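Side-chain contacts in acyl-coenzyme A thioesterase THEM4 (Rhodococcus sp., PDB 2OV9), which probably hydrolyses fatty acyl-CoA thioesters, such as oleoyl-, decanoyl- and octanoyl-CoA, to the free fatty acid and coenzyme A: residues Pro90-Glu95 with Val102-Leu107; Gly110-Thr115 with Asn146-Lys151; Leu136-Val141 with Val199-Glu204. One frame throughout, in Å; residues are numbered along the deposited sequence.

Contact 1 (Pro90-Glu95 with Val102-Leu107)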
ATOM      1  N   PRO B  90       0.634   3.849  -6.421  1.00 37.43           N
ATOM      2  CA  PRO B  90      -0.367   3.056  -5.705  1.00 37.48           C
ATOM      3  C   PRO B  90      -1.318   3.783  -4.759  1.00 36.92           C
ATOM      4  O   PRO B  90      -2.021   3.122  -3.999  1.00 37.10           O
ATOM      5  CB  PRO B  90       0.479   2.024  -4.938  1.00 37.98           C
ATOM      6  CG  PRO B  90       1.810   2.695  -4.737  1.00 38.58           C
ATOM      7  CD  PRO B  90       2.010   3.588  -5.938  1.00 38.14           C
ATOM      8  N   VAL B  91      -1.357   5.111  -4.794  1.00 35.91           N
ATOM      9  CA  VAL B  91      -2.309   5.864  -3.957  1.00 35.12           C
ATOM     10  C   VAL B  91      -3.387   6.506  -4.812  1.00 34.36           C
ATOM     11  O   VAL B  91      -4.571   6.445  -4.475  1.00 33.70           O
ATOM     12  CB  VAL B  91      -1.589   6.964  -3.104  1.00 34.83           C
ATOM     13  CG1 VAL B  91      -2.598   7.749  -2.240  1.00 34.23           C
ATOM     14  CG2 VAL B  91      -0.493   6.338  -2.224  1.00 35.54           C
ATOM     15  N   THR B  92      -2.966   7.101  -5.933  1.00 34.75           N
ATOM     16  CA  THR B  92      -3.865   7.897  -6.779  1.00 35.26           C
ATOM     17  C   THR B  92      -3.974   7.407  -8.236  1.00 35.32           C
ATOM     18  O   THR B  92      -4.760   7.964  -8.998  1.00 35.20           O
ATOM     19  CB  THR B  92      -3.428   9.395  -6.837  1.00 35.77           C
ATOM     20  OG1 THR B  92      -2.325   9.540  -7.754  1.00 36.78           O
ATOM     21  CG2 THR B  92      -3.014   9.935  -5.454  1.00 36.46           C
ATOM     22  N   GLY B  93      -3.177   6.406  -8.628  1.00 34.85           N
ATOM     23  CA  GLY B  93      -3.093   5.993 -10.034  1.00 35.16           C
ATOM     24  C   GLY B  93      -4.384   5.389 -10.563  1.00 34.49           C
ATOM     25  O   GLY B  93      -4.810   4.357 -10.077  1.00 34.62           O
ATOM     26  N   PRO B  94      -5.008   6.026 -11.573  1.00 34.81           N
ATOM     27  CA  PRO B  94      -6.276   5.489 -12.101  1.00 34.02           C
ATOM     28  C   PRO B  94      -6.134   4.112 -12.723  1.00 33.67           C
ATOM     29  O   PRO B  94      -7.080   3.337 -12.688  1.00 33.11           O
ATOM     30  CB  PRO B  94      -6.686   6.503 -13.167  1.00 34.53           C
ATOM     31  CG  PRO B  94      -5.916   7.743 -12.852  1.00 36.31           C
ATOM     32  CD  PRO B  94      -4.618   7.278 -12.251  1.00 35.24           C
ATOM     33  N   GLU B  95      -4.963   3.803 -13.280  1.00 33.09           N
ATOM     34  CA  GLU B  95      -4.740   2.502 -13.873  1.00 33.70           C
ATOM     35  C   GLU B  95      -4.016   1.550 -12.925  1.00 33.29           C
ATOM     36  O   GLU B  95      -3.580   0.456 -13.332  1.00 32.78           O
ATOM     37  CB  GLU B  95      -3.997   2.623 -15.215  1.00 35.02           C
ATOM     38  CG  GLU B  95      -4.870   3.123 -16.358  1.00 38.03           C
ATOM     39  CD  GLU B  95      -4.682   4.606 -16.688  1.00 44.24           C
ATOM     40  OE1 GLU B  95      -3.708   4.954 -17.394  1.00 46.28           O
ATOM     41  OE2 GLU B  95      -5.543   5.427 -16.310  1.00 46.52           O
ATOM     42  N   VAL B 102      -7.104   7.603  -4.522  1.00 33.49           N
ATOM     43  CA  VAL B 102      -7.366   8.858  -3.816  1.00 34.00           C
ATOM     44  C   VAL B 102      -7.379  10.011  -4.808  1.00 33.99           C
ATOM     45  O   VAL B 102      -6.501  10.111  -5.652  1.00 34.31           O
ATOM     46  CB  VAL B 102      -6.319   9.125  -2.704  1.00 34.18           C
ATOM     47  CG1 VAL B 102      -6.728  10.390  -1.901  1.00 37.27           C
ATOM     48  CG2 VAL B 102      -6.221   7.917  -1.755  1.00 33.85           C
ATOM     49  N   VAL B 103      -8.384  10.870  -4.688  1.00 34.32           N
ATOM     50  CA  VAL B 103      -8.508  12.083  -5.488  1.00 35.05           C
ATOM     51  C   VAL B 103      -8.086  13.247  -4.582  1.00 35.43           C
ATOM     52  O   VAL B 103      -8.547  13.330  -3.424  1.00 35.57           O
ATOM     53  CB  VAL B 103      -9.977  12.264  -5.916  1.00 34.86           C
ATOM     54  CG1 VAL B 103     -10.185  13.570  -6.642  1.00 36.62           C
ATOM     55  CG2 VAL B 103     -10.410  11.064  -6.795  1.00 35.39           C
ATOM     56  N   LEU B 104      -7.217  14.122  -5.085  1.00 34.64           N
ATOM     57  CA  LEU B 104      -6.727  15.246  -4.278  1.00 35.25           C
ATOM     58  C   LEU B 104      -6.913  16.587  -4.971  1.00 35.44           C
ATOM     59  O   LEU B 104      -6.746  16.698  -6.201  1.00 34.95           O
ATOM     60  CB  LEU B 104      -5.244  15.068  -3.926  1.00 34.52           C
ATOM     61  CG  LEU B 104      -4.874  13.809  -3.161  1.00 36.91           C
ATOM     62  CD1 LEU B 104      -3.335  13.577  -3.269  1.00 35.76           C
ATOM     63  CD2 LEU B 104      -5.363  13.911  -1.718  1.00 34.41           C
ATOM     64  N   GLU B 105      -7.252  17.601  -4.171  1.00 34.94           N
ATOM     65  CA  GLU B 105      -7.296  18.958  -4.689  1.00 35.48           C
ATOM     66  C   GLU B 105      -6.336  19.869  -3.951  1.00 34.62           C
ATOM     67  O   GLU B 105      -6.001  19.622  -2.798  1.00 32.92           O
ATOM     68  CB  GLU B 105      -8.715  19.517  -4.690  1.00 36.65           C
ATOM     69  CG  GLU B 105      -9.332  19.630  -3.347  1.00 40.23           C
ATOM     70  CD  GLU B 105     -10.832  19.936  -3.424  1.00 46.36           C
ATOM     71  OE1 GLU B 105     -11.345  20.313  -4.510  1.00 49.02           O
ATOM     72  OE2 GLU B 105     -11.506  19.782  -2.388  1.00 49.63           O
ATOM     73  N   GLY B 106      -5.855  20.894  -4.649  1.00 34.37           N
ATOM     74  CA  GLY B 106      -5.039  21.919  -4.007  1.00 34.76           C
ATOM     75  C   GLY B 106      -5.908  23.082  -3.562  1.00 35.33           C
ATOM     76  O   GLY B 106      -6.817  23.509  -4.293  1.00 34.48           O
ATOM     77  N   LEU B 107      -5.634  23.593  -2.362  1.00 35.64           N
ATOM     78  CA  LEU B 107      -6.387  24.718  -1.826  1.00 37.04           C
ATOM     79  C   LEU B 107      -5.525  25.995  -1.776  1.00 36.95           C
ATOM     80  O   LEU B 107      -4.284  25.927  -1.855  1.00 37.01           O
ATOM     81  CB  LEU B 107      -6.965  24.378  -0.446  1.00 37.76           C
ATOM     82  CG  LEU B 107      -7.686  23.045  -0.239  1.00 39.66           C
ATOM     83  CD1 LEU B 107      -8.122  22.932   1.239  1.00 42.61           C
ATOM     84  CD2 LEU B 107      -8.909  22.914  -1.184  1.00 42.37           C
TER
HETATM   85  O   HOH W   1      -6.945   9.624  -8.221  1.00 33.35           O

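Contact 2 (Gly110-Thr115 with Asn146-Lys151)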
ATOM      1  N   GLY B 110      -2.245  26.633   0.392  1.00 36.85           N
ATOM      2  CA  GLY B 110      -1.096  25.743   0.195  1.00 36.58           C
ATOM      3  C   GLY B 110      -1.390  24.301   0.572  1.00 36.60           C
ATOM      4  O   GLY B 110      -0.628  23.399   0.238  1.00 36.64           O
ATOM      5  N   SER B 111      -2.483  24.061   1.289  1.00 37.32           N
ATOM      6  CA  SER B 111      -2.792  22.683   1.656  1.00 37.19           C
ATOM      7  C   SER B 111      -3.344  21.918   0.439  1.00 37.42           C
ATOM      8  O   SER B 111      -3.795  22.525  -0.556  1.00 37.04           O
ATOM      9  CB  SER B 111      -3.732  22.611   2.870  1.00 37.76           C
ATOM     10  OG  SER B 111      -5.016  23.148   2.599  1.00 38.80           O
ATOM     11  N   VAL B 112      -3.282  20.596   0.537  1.00 36.27           N
ATOM     12  CA  VAL B 112      -3.833  19.650  -0.421  1.00 36.79           C
ATOM     13  C   VAL B 112      -4.822  18.811   0.392  1.00 36.39           C
ATOM     14  O   VAL B 112      -4.570  18.525   1.566  1.00 36.49           O
ATOM     15  CB  VAL B 112      -2.660  18.800  -1.001  1.00 37.54           C
ATOM     16  CG1 VAL B 112      -3.077  17.422  -1.446  1.00 41.62           C
ATOM     17  CG2 VAL B 112      -1.946  19.584  -2.128  1.00 36.14           C
ATOM     18  N   ARG B 113      -5.946  18.437  -0.207  1.00 35.27           N
ATOM     19  CA  ARG B 113      -7.002  17.728   0.518  1.00 36.45           C
ATOM     20  C   ARG B 113      -7.731  16.719  -0.364  1.00 35.92           C
ATOM     21  O   ARG B 113      -7.972  16.974  -1.548  1.00 35.64           O
ATOM     22  CB  ARG B 113      -8.037  18.740   1.046  1.00 35.09           C
ATOM     23  CG  ARG B 113      -9.187  18.121   1.840  1.00 38.01           C
ATOM     24  CD  ARG B 113     -10.201  19.199   2.239  1.00 38.45           C
ATOM     25  NE  ARG B 113     -11.526  18.650   2.562  1.00 45.78           N
ATOM     26  CZ  ARG B 113     -12.002  18.566   3.795  1.00 47.13           C
ATOM     27  NH1 ARG B 113     -11.248  18.984   4.809  1.00 51.76           N
ATOM     28  NH2 ARG B 113     -13.221  18.081   4.026  1.00 46.28           N
ATOM     29  N   GLY B 114      -8.120  15.592   0.225  1.00 35.61           N
ATOM     30  CA  GLY B 114      -9.045  14.677  -0.434  1.00 35.75           C
ATOM     31  C   GLY B 114      -9.750  13.842   0.617  1.00 35.97           C
ATOM     32  O   GLY B 114      -9.359  13.850   1.790  1.00 35.02           O
ATOM     33  N   THR B 115     -10.793  13.141   0.193  1.00 35.13           N
ATOM     34  CA  THR B 115     -11.549  12.253   1.064  1.00 35.79           C
ATOM     35  C   THR B 115     -11.621  10.902   0.387  1.00 35.15           C
ATOM     36  O   THR B 115     -11.891  10.817  -0.816  1.00 33.49           O
ATOM     37  CB  THR B 115     -12.963  12.805   1.258  1.00 36.25           C
ATOM     38  OG1 THR B 115     -12.857  14.101   1.863  1.00 39.30           O
ATOM     39  CG2 THR B 115     -13.777  11.925   2.175  1.00 38.03           C
ATOM     40  N   ASN B 146       3.893  19.047  -1.434  1.00 33.55           N
ATOM     41  CA  ASN B 146       5.102  19.694  -1.902  1.00 33.82           C
ATOM     42  C   ASN B 146       5.018  20.180  -3.350  1.00 34.44           C
ATOM     43  O   ASN B 146       5.483  21.278  -3.650  1.00 35.46           O
ATOM     44  CB  ASN B 146       6.321  18.779  -1.720  1.00 34.61           C
ATOM     45  CG  ASN B 146       6.698  18.577  -0.256  1.00 34.60           C
ATOM     46  OD1 ASN B 146       6.339  19.372   0.598  1.00 34.29           O
ATOM     47  ND2 ASN B 146       7.476  17.534   0.024  1.00 36.14           N
ATOM     48  N   ALA B 147       4.464  19.367  -4.253  1.00 34.76           N
ATOM     49  CA  ALA B 147       4.287  19.805  -5.651  1.00 35.01           C
ATOM     50  C   ALA B 147       3.434  21.072  -5.707  1.00 35.04           C
ATOM     51  O   ALA B 147       3.781  22.037  -6.379  1.00 35.56           O
ATOM     52  CB  ALA B 147       3.638  18.708  -6.492  1.00 35.62           C
ATOM     53  N   TRP B 148       2.319  21.052  -4.987  1.00 34.13           N
ATOM     54  CA  TRP B 148       1.352  22.140  -4.973  1.00 34.00           C
ATOM     55  C   TRP B 148       1.933  23.402  -4.351  1.00 34.51           C
ATOM     56  O   TRP B 148       1.520  24.539  -4.673  1.00 34.66           O
ATOM     57  CB  TRP B 148       0.085  21.678  -4.245  1.00 33.36           C
ATOM     58  CG  TRP B 148      -1.002  22.710  -4.073  1.00 34.62           C
ATOM     59  CD1 TRP B 148      -1.464  23.224  -2.882  1.00 34.83           C
ATOM     60  CD2 TRP B 148      -1.810  23.317  -5.108  1.00 34.53           C
ATOM     61  NE1 TRP B 148      -2.498  24.115  -3.115  1.00 32.71           N
ATOM     62  CE2 TRP B 148      -2.724  24.198  -4.466  1.00 32.14           C
ATOM     63  CE3 TRP B 148      -1.832  23.224  -6.508  1.00 32.89           C
ATOM     64  CZ2 TRP B 148      -3.656  24.958  -5.178  1.00 34.33           C
ATOM     65  CZ3 TRP B 148      -2.767  23.990  -7.220  1.00 33.79           C
ATOM     66  CH2 TRP B 148      -3.663  24.847  -6.551  1.00 33.91           C
ATOM     67  N   GLY B 149       2.905  23.213  -3.470  1.00 35.84           N
ATOM     68  CA  GLY B 149       3.636  24.331  -2.883  1.00 36.64           C
ATOM     69  C   GLY B 149       4.813  24.765  -3.750  1.00 38.02           C
ATOM     70  O   GLY B 149       5.588  25.609  -3.344  1.00 37.89           O
ATOM     71  N   GLY B 150       4.953  24.175  -4.936  1.00 38.76           N
ATOM     72  CA  GLY B 150       6.005  24.560  -5.878  1.00 40.53           C
ATOM     73  C   GLY B 150       7.394  24.077  -5.503  1.00 41.76           C
ATOM     74  O   GLY B 150       8.404  24.643  -5.953  1.00 41.65           O
ATOM     75  N   LYS B 151       7.457  23.023  -4.692  1.00 42.89           N
ATOM     76  CA  LYS B 151       8.741  22.459  -4.280  1.00 44.36           C
ATOM     77  C   LYS B 151       8.839  20.973  -4.615  1.00 45.06           C
ATOM     78  O   LYS B 151       7.849  20.314  -4.927  1.00 45.56           O
ATOM     79  CB  LYS B 151       8.981  22.693  -2.785  1.00 44.60           C
ATOM     80  CG  LYS B 151       9.434  24.112  -2.414  1.00 45.76           C
ATOM     81  CD  LYS B 151      10.870  24.428  -2.900  1.00 46.94           C
ATOM     82  CE  LYS B 151      11.957  23.804  -2.007  1.00 46.96           C
ATOM     83  NZ  LYS B 151      13.374  23.985  -2.517  1.00 47.52           N
TER

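Contact 3 (Leu136-Val141 with Val199-Glu204)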
ATOM      1  N   LEU B 136       1.312   4.985   4.075  1.00 34.45           N
ATOM      2  CA  LEU B 136       1.489   5.072   2.615  1.00 35.06           C
ATOM      3  C   LEU B 136       0.706   6.264   2.074  1.00 34.26           C
ATOM      4  O   LEU B 136       1.235   7.060   1.282  1.00 34.26           O
ATOM      5  CB  LEU B 136       1.040   3.779   1.908  1.00 34.46           C
ATOM      6  CG  LEU B 136       0.675   3.805   0.414  1.00 35.44           C
ATOM      7  CD1 LEU B 136       1.877   4.046  -0.542  1.00 36.22           C
ATOM      8  CD2 LEU B 136       0.041   2.490   0.028  1.00 36.18           C
ATOM      9  N   LEU B 137      -0.560   6.383   2.472  1.00 34.45           N
ATOM     10  CA  LEU B 137      -1.408   7.470   1.958  1.00 35.06           C
ATOM     11  C   LEU B 137      -0.813   8.815   2.340  1.00 35.44           C
ATOM     12  O   LEU B 137      -0.697   9.709   1.492  1.00 36.31           O
ATOM     13  CB  LEU B 137      -2.861   7.384   2.491  1.00 35.79           C
ATOM     14  CG  LEU B 137      -3.664   6.102   2.230  1.00 37.74           C
ATOM     15  CD1 LEU B 137      -5.159   6.272   2.569  1.00 40.01           C
ATOM     16  CD2 LEU B 137      -3.485   5.673   0.816  1.00 37.89           C
ATOM     17  N   LEU B 138      -0.420   8.949   3.605  1.00 35.21           N
ATOM     18  CA  LEU B 138       0.113  10.236   4.126  1.00 34.91           C
ATOM     19  C   LEU B 138       1.442  10.593   3.447  1.00 35.06           C
ATOM     20  O   LEU B 138       1.670  11.741   3.077  1.00 34.70           O
ATOM     21  CB  LEU B 138       0.255  10.225   5.665  1.00 34.39           C
ATOM     22  CG  LEU B 138      -1.086  10.461   6.398  1.00 34.73           C
ATOM     23  CD1 LEU B 138      -0.954  10.170   7.870  1.00 33.92           C
ATOM     24  CD2 LEU B 138      -1.557  11.882   6.213  1.00 35.55           C
ATOM     25  N   ASP B 139       2.315   9.606   3.276  1.00 34.98           N
ATOM     26  CA  ASP B 139       3.551   9.849   2.550  1.00 34.37           C
ATOM     27  C   ASP B 139       3.254  10.509   1.187  1.00 34.63           C
ATOM     28  O   ASP B 139       3.792  11.586   0.859  1.00 33.43           O
ATOM     29  CB  ASP B 139       4.317   8.536   2.362  1.00 34.75           C
ATOM     30  CG  ASP B 139       5.592   8.720   1.573  1.00 38.29           C
ATOM     31  OD1 ASP B 139       6.588   9.165   2.153  1.00 42.16           O
ATOM     32  OD2 ASP B 139       5.605   8.437   0.366  1.00 41.60           O
ATOM     33  N   HIS B 140       2.402   9.861   0.393  1.00 33.70           N
ATOM     34  CA  HIS B 140       2.026  10.394  -0.906  1.00 33.56           C
ATOM     35  C   HIS B 140       1.405  11.785  -0.871  1.00 33.47           C
ATOM     36  O   HIS B 140       1.763  12.649  -1.671  1.00 33.24           O
ATOM     37  CB  HIS B 140       1.053   9.473  -1.645  1.00 33.21           C
ATOM     38  CG  HIS B 140       0.968   9.798  -3.099  1.00 31.63           C
ATOM     39  ND1 HIS B 140       1.951   9.428  -3.990  1.00 31.66           N
ATOM     40  CD2 HIS B 140       0.085  10.551  -3.797  1.00 31.69           C
ATOM     41  CE1 HIS B 140       1.657   9.900  -5.190  1.00 31.93           C
ATOM     42  NE2 HIS B 140       0.519  10.570  -5.104  1.00 31.74           N
ATOM     43  N   VAL B 141       0.439  11.991   0.020  1.00 33.82           N
ATOM     44  CA  VAL B 141      -0.136  13.322   0.192  1.00 34.59           C
ATOM     45  C   VAL B 141       0.907  14.409   0.446  1.00 34.61           C
ATOM     46  O   VAL B 141       0.774  15.520  -0.088  1.00 33.97           O
ATOM     47  CB  VAL B 141      -1.211  13.337   1.307  1.00 34.60           C
ATOM     48  CG1 VAL B 141      -1.774  14.734   1.471  1.00 36.95           C
ATOM     49  CG2 VAL B 141      -2.329  12.400   0.901  1.00 35.21           C
ATOM     50  N   VAL B 199      -8.483  13.756  14.667  1.00 32.71           N
ATOM     51  CA  VAL B 199      -7.302  13.209  13.997  1.00 34.09           C
ATOM     52  C   VAL B 199      -7.083  11.735  14.365  1.00 34.24           C
ATOM     53  O   VAL B 199      -7.121  11.361  15.554  1.00 34.36           O
ATOM     54  CB  VAL B 199      -6.032  13.973  14.404  1.00 35.29           C
ATOM     55  CG1 VAL B 199      -4.802  13.399  13.675  1.00 34.62           C
ATOM     56  CG2 VAL B 199      -6.177  15.461  14.106  1.00 37.07           C
ATOM     57  N   CYS B 200      -6.878  10.903  13.347  1.00 34.30           N
ATOM     58  CA  CYS B 200      -6.592   9.488  13.513  1.00 34.35           C
ATOM     59  C   CYS B 200      -5.094   9.249  13.422  1.00 34.16           C
ATOM     60  O   CYS B 200      -4.503   8.590  14.291  1.00 34.33           O
ATOM     61  CB  CYS B 200      -7.293   8.691  12.409  1.00 34.30           C
ATOM     62  SG  CYS B 200      -9.050   8.726  12.609  1.00 38.82           S
ATOM     63  N   VAL B 201      -4.492   9.771  12.358  1.00 33.54           N
ATOM     64  CA  VAL B 201      -3.054   9.634  12.121  1.00 33.59           C
ATOM     65  C   VAL B 201      -2.505  10.984  11.708  1.00 34.29           C
ATOM     66  O   VAL B 201      -3.165  11.752  11.000  1.00 33.40           O
ATOM     67  CB  VAL B 201      -2.753   8.651  10.974  1.00 34.60           C
ATOM     68  CG1 VAL B 201      -1.214   8.308  10.920  1.00 31.94           C
ATOM     69  CG2 VAL B 201      -3.541   7.384  11.165  1.00 36.22           C
ATOM     70  N   SER B 202      -1.275  11.285  12.116  1.00 34.40           N
ATOM     71  CA  SER B 202      -0.652  12.508  11.675  1.00 34.06           C
ATOM     72  C   SER B 202       0.762  12.156  11.248  1.00 34.75           C
ATOM     73  O   SER B 202       1.278  11.124  11.616  1.00 34.43           O
ATOM     74  CB  SER B 202      -0.665  13.562  12.800  1.00 34.81           C
ATOM     75  OG  SER B 202       0.117  13.169  13.931  1.00 35.10           O
ATOM     76  N   VAL B 203       1.364  13.019  10.454  1.00 34.90           N
ATOM     77  CA  VAL B 203       2.714  12.798   9.965  1.00 35.54           C
ATOM     78  C   VAL B 203       3.479  14.105   9.845  1.00 36.57           C
ATOM     79  O   VAL B 203       2.880  15.171   9.630  1.00 35.51           O
ATOM     80  CB  VAL B 203       2.707  12.065   8.598  1.00 35.73           C
ATOM     81  CG1 VAL B 203       2.056  12.932   7.511  1.00 35.61           C
ATOM     82  CG2 VAL B 203       4.146  11.641   8.192  1.00 33.49           C
ATOM     83  N   GLU B 204       4.784  14.001  10.086  1.00 37.15           N
ATOM     84  CA  GLU B 204       5.777  15.021   9.741  0.50 38.28           C
ATOM     85  C   GLU B 204       6.817  14.368   8.825  1.00 38.59           C
ATOM     86  O   GLU B 204       7.443  13.366   9.232  1.00 38.32           O
ATOM     87  CB  GLU B 204       6.504  15.525  10.996  0.50 38.31           C
ATOM     88  CG  GLU B 204       5.738  16.506  11.886  0.50 39.06           C
ATOM     89  CD  GLU B 204       6.502  16.903  13.158  0.50 39.31           C
ATOM     90  OE1 GLU B 204       7.754  16.783  13.201  0.50 40.33           O
ATOM     91  OE2 GLU B 204       5.841  17.343  14.129  0.50 40.65           O
TER

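Contact 1 (Pro90-Glu95 with Val102-Leu107)
In the loop that leads into the short strand 105-106 of a hot-dog sheet, Val91 and Thr92 meet Val102 on the way into the strand, and the junction shows how a chain without regular structure can be fastened by one direct backbone bond and one water. Val102 N donates to Val91 O over 2.8 Å. The bond is nearly straight, 169° at the hydrogen, and the donor lies in the plane of the carbonyl. A residue further on, the two chains no longer bond directly. There a water gives one hydrogen to Thr92 O at 2.9 Å and the other to Val102 O at 2.7 Å, so that both carbonyls of the next step are satisfied by a single molecule.

The side chains complete the join. Val91 and Val102 lie alongside each other and point the same way, with Val91 CG1 3.7 Å from Val102 CG2. Val91 puts CG1 there by turning it anti to the backbone N (chi1 180°). Thr92 approaches Val102 O with its carbon side: CB comes to 3.4 Å of that oxygen, and CG2 reaches on to Leu104 CD1 at 4.3 Å. Its hydroxyl takes the position between backbone N and carbonyl carbon (chi1 79°) and bonds to Asp89 OD1. The other carboxylate oxygen of Asp89 accepts from Val91 N, so one aspartate holds both the backbone and a side chain of this loop.

On the inner side, Val91 and Thr92 rest on His140, and Leu104 on Val144, all of helix 131-148, while Pro90 packs on Gln123 of the second subunit. A loop bonded to the approach of a short strand and laid against the long central helix in this way forms a buried loop-to-strand junction of a hot-dog fold.

Contact 2 (Gly110-Thr115 with Asn146-Lys151)
Trp148, in the last turn of helix 131-148, reaches across to Gly110 and Ser111, in the approach to strand 112-117, and to Val112. Its CB lies 3.6 Å from Val112 CG2, and the same methyl comes obliquely to the ring at CG, 3.8 Å away. With CG anti to the backbone N (chi1 177°), the indole is carried off the helix toward the strand. CD1 then meets Gly110 O at 3.2 Å, the oxygen standing at the ring edge close to its plane. NE1 is 3.3 Å from Ser111 O, but the angle is too poor for a hydrogen bond; the N-H is spent instead on Leu107 O, which fixes the rotation of the ring. Further round, CE2 packs on Gly106 CA. Gly110 has a positive phi that calls for glycine.

Just beyond the tryptophan a Schellman motif ends the helix: Lys151 N bonds to Asn146 O and Gly150 N to Ala147 O, with Gly150 at positive phi. The indole is thus held between the C-terminal end of the helix and strands 105-106 and 112-117, with Phe9, Ser12 and Leu18 from the N-terminal loops packed on it.

Contact 3 (Leu136-Val141 with Val199-Glu204)
Leu138 meets Val201 and Val203 where the central helix of the hot-dog fold lies on the sheet that curves round it. Helix 136-141 and strand 201-204 approach to 9.1 Å between axes, crossing at -43°.

Apolar packing carries the contact. Leu138 CD1 reaches Val201 CG1 at 3.6 Å, while nearer the helix its CB sits 3.7 Å from Val203 CG1. That same valine methyl also lies 4.0 Å from CD2, because it is set between the backbone N and carbonyl carbon (chi1 65°) and so leans over the leucine stem. Leu138 and Val203 run past each other in opposite directions. An alanine at Leu138 would keep the CB contact but is likely to open a gap beside Val201 and leave Ile192, on strand 185-194, without the leucine it packs on.

Backbone pairing shapes the strand: Cys200 and Val201 both face Ile192 in a classic beta bulge, where the chain turns a corner.

Polar interactions lie around this packing. His140 ND1, on the same helix, is hydrogen-bonded to His130 NE2 of the second subunit. Ser202, whose CB points away from the helix, bonds through OG to His163 NE2.

In the fold
Followed from the N terminus, contact 1 closes first, a short loop with six residues between its segments, and delivers the chain to strand 105-106. Contact 2 opens afterwards and spans 30 residues, bringing the end of helix 131-148 back to strand 112-117. Contact 3 starts inside that span, on the same helix, and closes 57 residues later on strand 199-208, so contacts 2 and 3 cross. Strands 105-106 and 112-117 pair side by side through Glu105 N and Arg113 O, joining contacts 1 and 2. Helix 131-148 is the common element: the 90-95 loop also packs on it, and it links strand 112-117 of contact 2 with strand 199-208 of contact 3.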